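Tartronate semialdehyde reductase (Salmonella typhimurium, PDB 1VPD) probably catalyses the NAD(P)H-dependent reduction of tartronate semialdehyde to D-glycerate, the last step of galactarate degradation. Local coordinates at residues L104-I109 against M120-V125; K150-M155 against G160-T165; L205-I210 against T218-K223. All blocks are in the same frame, centred on the assembly; numbering follows the deposited sequence. Where two conformers were deposited one is given.

Contact 1 of 3, residues L104-I109 against M120-V125; sequences LASREI and MLDAPV
The apolar part of this contact is I109 against M120. M120, a selenomethionine, leaves the strand with CG anti to the backbone N (chi1 -177°) and stays extended to its methyl group, which lays the selenium and CE against helix 104-109. The CG2 branch of I109 meets the SE atom of M120 at 3.8 Å and lies 4.1 Å from its CE, the two side chains running obliquely to each other. CE of M120 also rests 3.8 Å from the carbonyl O of S106, a van der Waals touch to the helix backbone.

These elements belong to the beta-alpha-beta unit of strand 94-97, helix 103-114 and strand 119-126 in the Rossmann-type nucleotide-binding domain. The helix segment runs back almost antiparallel to strand 120-122 (173°), with 9.3 Å between the axes. I109 also touches V75 and K76 of helix 72-80.

S106 and D122 meet without a polar pairing: OG of S106 lies 3.8 Å from CB of D122, and their CB atoms are 4.2 Å apart. Their polar ends turn to the chain following the sheet. D122 accepts hydrogen bonds from two backbone amides, G169 N at OD1 and N172 N at OD2, so both carboxylate oxygens are held, while S106 OG makes a weak bond with ND2 of N172.

Contact 2 of 3, residues K150-M155 against G160-T165; sequences KYYDLM and GSVVHT
The ring of Y152 has the V162 carbonyl O at one edge, close to the ring plane and 3.5 Å from CE1 of Y152; at the opposite edge, by CD2, lies OD1 of the adjacent D153. CB and CG1 of V162 instead stand above the plane by the CE1-CD1 rim, both on one face side, with CB 3.8 Å from CE1 of Y152. With CG anti to the backbone N (chi1 176°), the ring is carried out from the helix to reach the strand.

The pair belongs to the beta-alpha-beta unit of strand 137-142, helix 145-156 and strand 161-166, at the end of the nucleotide-binding domain's sheet, where 161-166 is one of the two outermost strands within this chain. V162 is the strand residue that bears on the helix. Both its methyl branches lie 4.1 Å from CB of the selenomethionine M155; CG1 is also 4.0 Å from CE of M155, and CG2 packs 3.9 Å from the backbone C of M155. M155 and V162 cross nearly at right angles; a turn about the CG-SE bond (chi3 -72°) folds the methyl group back beside CG1. V139 and V141 of the neighbouring strand, together with F148 and K156 of the helix, also touch V162.

Beyond the aromatic edge the polar link is indirect. One water bridges the two segments, hydrogen-bonded to the OH of Y152 at 2.8 Å and accepting from the backbone N of V162 at 2.9 Å.

Contact 3 of 3, residues L205-I210 against T218-K223; sequences LVYQAI and TVLDAK
Y207 reaches across to helix 218-223 and gives its hydroxyl proton to D221, with OH 2.7 Å from OD1. The acceptor is met on its anti side, 26° out of the carboxylate plane, and the ring and carboxylate planes stand 76° apart. A water completes the polar end: it donates both to the OH of Y207 and to the backbone O of D221, each at 2.7 Å, so the phenol oxygen is tied to side chain and main chain of the same residue.

L220 comes up outside the CD1-CE1 side of the ring, its CG 3.8 Å from CD1 of Y207. The CD2 branch of L220 touches CG1 of I210 at 4.2 Å, the two side chains crossing at about a right angle.

Two torsions set up these meetings. Y207 holds CG anti to its backbone N, which swings the ring out from its own helix, and D221 places CG beside the backbone N, directing OD1 at the phenol. A weak, long ion pair joins OD1 of D221 to R211. A224 and M228, further along helix 218-228, touch Y207, and M189 of the long helix 170-198 touches L220.

The segments run at 144°, their axes 11.3 Å apart, a spacing bridged by the tyrosine: two roughly antiparallel helices joined by a short loop in the all-helical C-terminal domain of the 3-hydroxyisobutyrate dehydrogenase-related family.

Contacts 1 and 2 lie on opposite faces of one sheet, with centres 15 Å apart, and M155 joins them: its SE lies 3.9 Å from CB of A123, and its CE 4.0 Å from CD1 of L121. Strand 119-126 thus has helix 103-114 and helix 145-156 packed against it. Contact 1 is nearer the predicted catalytic K175, whose side chain is about 7 Å from that of D122 and whose NZ is hydrogen-bonded to V125 O. M155 of contact 2 lies about 8 Å, side chain to side chain, from M20 in the predicted NAD(+)-binding segment 9-23. Contact 3, in the helical domain, is centred 34 Å from contact 1 and 30 Å from contact 2, away from these sites.

Contact 1 of 3, residues L104-I109 against M120-V125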
loop_
_atom_site.group_PDB
_atom_site.type_symbol
_atom_site.label_atom_id
_atom_site.label_comp_id
_atom_site.label_asym_id
_atom_site.label_seq_id
_atom_site.Cartn_x
_atom_site.Cartn_y
_atom_site.Cartn_z
ATOM N N LEU A 104 15.772 -2.149 0.278
ATOM C CA LEU A 104 17.013 -1.705 0.928
ATOM C C LEU A 104 16.712 -0.873 2.171
ATOM O O LEU A 104 17.408 -0.981 3.183
ATOM C CB LEU A 104 17.881 -0.895 -0.020
ATOM C CG LEU A 104 19.091 -0.167 0.619
ATOM C CD1 LEU A 104 20.089 -1.179 1.117
ATOM C CD2 LEU A 104 19.765 0.836 -0.335
ATOM N N ALA A 105 15.692 -0.023 2.096
ATOM C CA ALA A 105 15.300 0.782 3.252
ATOM C C ALA A 105 14.763 -0.079 4.401
ATOM O O ALA A 105 15.098 0.176 5.570
ATOM C CB ALA A 105 14.304 1.850 2.866
ATOM N N SER A 106 13.934 -1.081 4.097
ATOM C CA SER A 106 13.484 -2.017 5.125
ATOM C C SER A 106 14.682 -2.630 5.839
ATOM O O SER A 106 14.715 -2.713 7.078
ATOM C CB SER A 106 12.616 -3.139 4.539
ATOM O OG SER A 106 11.436 -2.623 3.977
ATOM N N ARG A 107 15.667 -3.063 5.066
ATOM C CA ARG A 107 16.861 -3.710 5.643
ATOM C C ARG A 107 17.687 -2.745 6.496
ATOM O O ARG A 107 18.145 -3.112 7.593
ATOM C CB ARG A 107 17.749 -4.309 4.535
ATOM C CG ARG A 107 17.147 -5.512 3.823
ATOM C CD ARG A 107 18.129 -6.271 2.879
ATOM N NE ARG A 107 18.687 -5.400 1.839
ATOM C CZ ARG A 107 18.278 -5.309 0.570
ATOM N NH1 ARG A 107 17.275 -6.058 0.105
ATOM N NH2 ARG A 107 18.895 -4.455 -0.251
ATOM N N GLU A 108 17.824 -1.507 6.033
ATOM C CA GLU A 108 18.528 -0.464 6.779
ATOM C C GLU A 108 17.859 -0.138 8.112
ATOM O O GLU A 108 18.527 -0.029 9.155
ATOM C CB GLU A 108 18.611 0.823 5.963
ATOM C CG GLU A 108 19.609 0.756 4.833
ATOM C CD GLU A 108 19.586 1.991 3.939
ATOM O OE1 GLU A 108 18.537 2.688 3.799
ATOM O OE2 GLU A 108 20.641 2.251 3.355
ATOM N N ILE A 109 16.545 0.036 8.073
ATOM C CA ILE A 109 15.774 0.362 9.264
ATOM C C ILE A 109 15.819 -0.843 10.220
ATOM O O ILE A 109 15.984 -0.679 11.437
ATOM C CB ILE A 109 14.316 0.706 8.888
ATOM C CG1 ILE A 109 14.286 2.000 8.052
ATOM C CG2 ILE A 109 13.479 0.867 10.155
ATOM C CD1 ILE A 109 13.007 2.190 7.278
HETATM N N MSE A 120 11.798 -6.575 13.651
HETATM C CA MSE A 120 11.045 -5.933 12.561
HETATM C C MSE A 120 10.570 -6.935 11.517
HETATM O O MSE A 120 11.308 -7.859 11.139
HETATM C CB MSE A 120 11.889 -4.851 11.876
HETATM C CG MSE A 120 11.142 -4.103 10.788
HETATM SE SE MSE A 120 12.247 -2.716 10.053
HETATM C CE MSE A 120 11.208 -2.167 8.562
ATOM N N LEU A 121 9.323 -6.768 11.090
ATOM C CA LEU A 121 8.800 -7.414 9.892
ATOM C C LEU A 121 8.464 -6.326 8.870
ATOM O O LEU A 121 7.953 -5.262 9.242
ATOM C CB LEU A 121 7.515 -8.191 10.169
ATOM C CG LEU A 121 7.532 -9.305 11.225
ATOM C CD1 LEU A 121 6.127 -9.813 11.457
ATOM C CD2 LEU A 121 8.449 -10.394 10.757
ATOM N N ASP A 122 8.715 -6.608 7.591
ATOM C CA ASP A 122 8.177 -5.795 6.507
ATOM C C ASP A 122 6.973 -6.516 5.922
ATOM O O ASP A 122 7.113 -7.572 5.309
ATOM C CB ASP A 122 9.221 -5.397 5.446
ATOM C CG ASP A 122 9.833 -6.564 4.686
ATOM O OD1 ASP A 122 10.304 -7.548 5.314
ATOM O OD2 ASP A 122 9.964 -6.545 3.429
ATOM N N ALA A 123 5.787 -5.962 6.172
ATOM C CA ALA A 123 4.513 -6.600 5.843
ATOM C C ALA A 123 3.578 -5.678 5.041
ATOM O O ALA A 123 2.469 -5.360 5.493
ATOM C CB ALA A 123 3.823 -7.054 7.121
ATOM N N PRO A 124 4.014 -5.250 3.855
ATOM C CA PRO A 124 3.155 -4.455 2.981
ATOM C C PRO A 124 1.948 -5.252 2.500
ATOM O O PRO A 124 1.859 -6.485 2.642
ATOM C CB PRO A 124 4.084 -4.072 1.813
ATOM C CG PRO A 124 5.130 -5.128 1.799
ATOM C CD PRO A 124 5.331 -5.503 3.246
ATOM N N VAL A 125 0.990 -4.530 1.949
ATOM C CA VAL A 125 -0.314 -5.087 1.658
ATOM C C VAL A 125 -0.753 -4.806 0.250
ATOM O O VAL A 125 -0.240 -3.886 -0.409
ATOM C CB VAL A 125 -1.399 -4.552 2.656
ATOM C CG1 VAL A 125 -0.919 -4.646 4.091
ATOM C CG2 VAL A 125 -1.802 -3.110 2.354
#

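Contact 2 of 3, residues K150-M155 against G160-T165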
loop_
_atom_site.group_PDB
_atom_site.type_symbol
_atom_site.label_atom_id
_atom_site.label_comp_id
_atom_site.label_asym_id
_atom_site.label_seq_id
_atom_site.Cartn_x
_atom_site.Cartn_y
_atom_site.Cartn_z
ATOM N N LYS A 150 4.370 -15.412 15.525
ATOM C CA LYS A 150 3.852 -14.795 16.736
ATOM C C LYS A 150 2.780 -13.754 16.450
ATOM O O LYS A 150 1.821 -13.644 17.196
ATOM C CB LYS A 150 4.983 -14.177 17.544
ATOM C CG LYS A 150 4.515 -13.574 18.857
ATOM C CD LYS A 150 5.679 -13.219 19.739
ATOM C CE LYS A 150 5.181 -12.818 21.123
ATOM N NZ LYS A 150 6.317 -12.408 21.980
ATOM N N TYR A 151 2.921 -13.017 15.343
ATOM C CA TYR A 151 1.998 -11.941 15.013
ATOM C C TYR A 151 1.107 -12.236 13.814
ATOM O O TYR A 151 0.406 -11.348 13.337
ATOM C CB TYR A 151 2.769 -10.625 14.852
ATOM C CG TYR A 151 3.341 -10.186 16.176
ATOM C CD1 TYR A 151 2.506 -9.698 17.163
ATOM C CD2 TYR A 151 4.690 -10.321 16.459
ATOM C CE1 TYR A 151 2.999 -9.321 18.407
ATOM C CE2 TYR A 151 5.200 -9.941 17.710
ATOM C CZ TYR A 151 4.337 -9.437 18.665
ATOM O OH TYR A 151 4.790 -9.069 19.904
ATOM N N TYR A 152 1.047 -13.498 13.405
ATOM C CA TYR A 152 0.166 -13.910 12.318
ATOM C C TYR A 152 -1.279 -13.515 12.592
ATOM O O TYR A 152 -1.925 -12.935 11.747
ATOM C CB TYR A 152 0.288 -15.429 12.035
ATOM C CG TYR A 152 -0.689 -15.914 10.987
ATOM C CD1 TYR A 152 -0.353 -15.903 9.636
ATOM C CD2 TYR A 152 -1.971 -16.323 11.336
ATOM C CE1 TYR A 152 -1.259 -16.327 8.669
ATOM C CE2 TYR A 152 -2.880 -16.734 10.381
ATOM C CZ TYR A 152 -2.517 -16.736 9.043
ATOM O OH TYR A 152 -3.422 -17.140 8.101
ATOM N N ASP A 153 -1.811 -13.839 13.776
ATOM C CA ASP A 153 -3.202 -13.539 14.067
ATOM C C ASP A 153 -3.486 -12.052 14.038
ATOM O O ASP A 153 -4.528 -11.640 13.573
ATOM C CB ASP A 153 -3.625 -14.095 15.437
ATOM C CG ASP A 153 -3.716 -15.616 15.459
ATOM O OD1 ASP A 153 -3.821 -16.278 14.402
ATOM O OD2 ASP A 153 -3.697 -16.251 16.539
ATOM N N LEU A 154 -2.561 -11.247 14.546
ATOM C CA LEU A 154 -2.735 -9.805 14.563
ATOM C C LEU A 154 -2.831 -9.295 13.117
ATOM O O LEU A 154 -3.715 -8.513 12.782
ATOM C CB LEU A 154 -1.540 -9.141 15.248
ATOM C CG LEU A 154 -1.487 -7.604 15.173
ATOM C CD1 LEU A 154 -2.698 -6.967 15.830
ATOM C CD2 LEU A 154 -0.212 -7.070 15.775
HETATM N N MSE A 155 -1.892 -9.728 12.281
HETATM C CA MSE A 155 -1.906 -9.299 10.868
HETATM C C MSE A 155 -3.154 -9.817 10.146
HETATM O O MSE A 155 -3.779 -9.104 9.339
HETATM C CB MSE A 155 -0.626 -9.749 10.155
HETATM C CG MSE A 155 0.613 -9.008 10.619
HETATM SE SE MSE A 155 2.238 -9.480 9.675
HETATM C CE MSE A 155 2.564 -11.280 10.417
ATOM N N GLY A 160 -7.398 -11.038 4.297
ATOM C CA GLY A 160 -7.825 -12.332 3.791
ATOM C C GLY A 160 -6.707 -13.348 3.687
ATOM O O GLY A 160 -6.961 -14.555 3.614
ATOM N N SER A 161 -5.460 -12.886 3.652
ATOM C CA SER A 161 -4.306 -13.749 3.466
ATOM C C SER A 161 -3.060 -13.077 4.051
ATOM O O SER A 161 -2.864 -11.891 3.854
ATOM C CB SER A 161 -4.060 -14.001 1.964
ATOM O OG SER A 161 -2.884 -14.753 1.767
ATOM N N VAL A 162 -2.247 -13.838 4.780
ATOM C CA VAL A 162 -0.966 -13.375 5.304
ATOM C C VAL A 162 0.087 -14.432 5.016
ATOM O O VAL A 162 -0.000 -15.561 5.513
ATOM C CB VAL A 162 -1.027 -13.069 6.813
ATOM C CG1 VAL A 162 0.310 -12.567 7.318
ATOM C CG2 VAL A 162 -2.120 -12.055 7.117
ATOM N N VAL A 163 1.062 -14.089 4.180
ATOM C CA VAL A 163 2.042 -15.057 3.689
ATOM C C VAL A 163 3.476 -14.586 3.941
ATOM O O VAL A 163 3.843 -13.449 3.631
ATOM C CB VAL A 163 1.836 -15.313 2.167
ATOM C CG1 VAL A 163 2.990 -16.118 1.574
ATOM C CG2 VAL A 163 0.489 -15.973 1.913
ATOM N N HIS A 164 4.305 -15.471 4.475
ATOM C CA HIS A 164 5.708 -15.219 4.718
ATOM C C HIS A 164 6.501 -15.509 3.441
ATOM O O HIS A 164 6.454 -16.621 2.912
ATOM C CB HIS A 164 6.166 -16.133 5.858
ATOM C CG HIS A 164 7.571 -15.918 6.310
ATOM N ND1 HIS A 164 8.099 -14.679 6.596
ATOM C CD2 HIS A 164 8.555 -16.802 6.570
ATOM C CE1 HIS A 164 9.346 -14.805 7.003
ATOM N NE2 HIS A 164 9.651 -16.084 6.996
ATOM N N THR A 165 7.244 -14.515 2.953
ATOM C CA THR A 165 7.902 -14.628 1.655
ATOM C C THR A 165 9.416 -14.710 1.710
ATOM O O THR A 165 10.058 -14.962 0.685
ATOM C CB THR A 165 7.497 -13.446 0.732
ATOM O OG1 THR A 165 7.913 -12.212 1.327
ATOM C CG2 THR A 165 6.005 -13.377 0.544
HETATM O O HOH W 1 -3.386 -16.474 5.411
#

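Contact 3 of 3, residues L205-I210 against T218-K223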
loop_
_atom_site.group_PDB
_atom_site.type_symbol
_atom_site.label_atom_id
_atom_site.label_comp_id
_atom_site.label_asym_id
_atom_site.label_seq_id
_atom_site.Cartn_x
_atom_site.Cartn_y
_atom_site.Cartn_z
ATOM N N LEU A 205 -20.415 -2.381 -22.244
ATOM C CA LEU A 205 -20.727 -3.683 -22.819
ATOM C C LEU A 205 -19.449 -4.546 -22.944
ATOM O O LEU A 205 -19.483 -5.742 -22.671
ATOM C CB LEU A 205 -21.411 -3.531 -24.165
ATOM C CG LEU A 205 -22.745 -2.777 -24.152
ATOM C CD1 LEU A 205 -23.306 -2.708 -25.570
ATOM C CD2 LEU A 205 -23.728 -3.450 -23.211
ATOM N N VAL A 206 -18.321 -3.923 -23.280
ATOM C CA VAL A 206 -17.036 -4.641 -23.330
ATOM C C VAL A 206 -16.714 -5.202 -21.938
ATOM O O VAL A 206 -16.436 -6.388 -21.782
ATOM C CB VAL A 206 -15.883 -3.741 -23.818
ATOM C CG1 VAL A 206 -14.508 -4.453 -23.613
ATOM C CG2 VAL A 206 -16.092 -3.335 -25.285
ATOM N N TYR A 207 -16.790 -4.340 -20.923
ATOM C CA TYR A 207 -16.550 -4.743 -19.543
ATOM C C TYR A 207 -17.453 -5.900 -19.148
ATOM O O TYR A 207 -16.982 -6.929 -18.668
ATOM C CB TYR A 207 -16.724 -3.563 -18.580
ATOM C CG TYR A 207 -16.767 -3.967 -17.135
ATOM C CD1 TYR A 207 -15.710 -4.650 -16.541
ATOM C CD2 TYR A 207 -17.884 -3.681 -16.349
ATOM C CE1 TYR A 207 -15.754 -5.029 -15.214
ATOM C CE2 TYR A 207 -17.935 -4.061 -15.019
ATOM C CZ TYR A 207 -16.881 -4.732 -14.453
ATOM O OH TYR A 207 -16.947 -5.110 -13.121
ATOM N N GLN A 208 -18.756 -5.763 -19.385
ATOM C CA GLN A 208 -19.680 -6.848 -19.043
ATOM C C GLN A 208 -19.350 -8.150 -19.769
ATOM O O GLN A 208 -19.452 -9.240 -19.188
ATOM C CB GLN A 208 -21.124 -6.444 -19.410
ATOM C CG GLN A 208 -21.689 -5.270 -18.609
ATOM C CD GLN A 208 -23.011 -4.778 -19.162
ATOM O OE1 GLN A 208 -23.864 -5.579 -19.552
ATOM N NE2 GLN A 208 -23.185 -3.468 -19.206
ATOM N N ALA A 209 -18.970 -8.018 -21.037
ATOM C CA ALA A 209 -18.702 -9.166 -21.886
ATOM C C ALA A 209 -17.431 -9.919 -21.522
ATOM O O ALA A 209 -17.396 -11.135 -21.659
ATOM C CB ALA A 209 -18.657 -8.739 -23.342
ATOM N N ILE A 210 -16.397 -9.217 -21.050
ATOM C CA ILE A 210 -15.090 -9.857 -20.837
ATOM C C ILE A 210 -14.762 -10.167 -19.382
ATOM O O ILE A 210 -13.818 -10.908 -19.109
ATOM C CB ILE A 210 -13.947 -9.029 -21.467
ATOM C CG1 ILE A 210 -13.648 -7.758 -20.651
ATOM C CG2 ILE A 210 -14.269 -8.713 -22.919
ATOM C CD1 ILE A 210 -12.466 -6.936 -21.201
ATOM N N THR A 218 -9.087 -8.562 -10.586
ATOM C CA THR A 218 -9.479 -7.702 -9.488
ATOM C C THR A 218 -9.384 -6.219 -9.878
ATOM O O THR A 218 -10.271 -5.432 -9.563
ATOM C CB THR A 218 -8.630 -8.063 -8.273
ATOM O OG1 THR A 218 -8.822 -9.465 -7.988
ATOM C CG2 THR A 218 -9.071 -7.301 -7.006
ATOM N N VAL A 219 -8.344 -5.855 -10.638
ATOM C CA VAL A 219 -8.223 -4.494 -11.176
ATOM C C VAL A 219 -9.385 -4.146 -12.095
ATOM O O VAL A 219 -9.950 -3.051 -11.996
ATOM C CB VAL A 219 -6.888 -4.291 -11.923
ATOM C CG1 VAL A 219 -7.002 -3.201 -13.009
ATOM C CG2 VAL A 219 -5.792 -3.928 -10.928
ATOM N N LEU A 220 -9.763 -5.066 -12.973
ATOM C CA LEU A 220 -10.821 -4.770 -13.934
ATOM C C LEU A 220 -12.119 -4.423 -13.193
ATOM O O LEU A 220 -12.767 -3.412 -13.487
ATOM C CB LEU A 220 -11.032 -5.927 -14.910
ATOM C CG LEU A 220 -12.033 -5.659 -16.039
ATOM C CD1 LEU A 220 -11.500 -4.647 -17.012
ATOM C CD2 LEU A 220 -12.358 -6.965 -16.758
ATOM N N ASP A 221 -12.488 -5.254 -12.231
ATOM C CA ASP A 221 -13.746 -5.036 -11.498
ATOM C C ASP A 221 -13.692 -3.841 -10.556
ATOM O O ASP A 221 -14.719 -3.196 -10.325
ATOM C CB ASP A 221 -14.114 -6.281 -10.717
ATOM C CG ASP A 221 -14.587 -7.406 -11.603
ATOM O OD1 ASP A 221 -15.208 -7.141 -12.645
ATOM O OD2 ASP A 221 -14.385 -8.585 -11.317
ATOM N N ALA A 222 -12.516 -3.542 -10.004
ATOM C CA ALA A 222 -12.365 -2.382 -9.122
ATOM C C ALA A 222 -12.335 -1.058 -9.879
ATOM O O ALA A 222 -12.925 -0.077 -9.422
ATOM C CB ALA A 222 -11.098 -2.497 -8.285
ATOM N N LYS A 223 -11.660 -1.036 -11.029
ATOM C CA LYS A 223 -11.302 0.208 -11.702
ATOM C C LYS A 223 -12.120 0.541 -12.939
ATOM O O LYS A 223 -12.298 1.728 -13.226
ATOM C CB LYS A 223 -9.803 0.225 -12.018
ATOM C CG LYS A 223 -8.897 0.026 -10.810
ATOM C CD LYS A 223 -9.216 0.975 -9.653
ATOM C CE LYS A 223 -8.137 0.973 -8.596
ATOM N NZ LYS A 223 -8.438 1.981 -7.524
HETATM O O HOH W 2 -17.233 -4.220 -10.605
#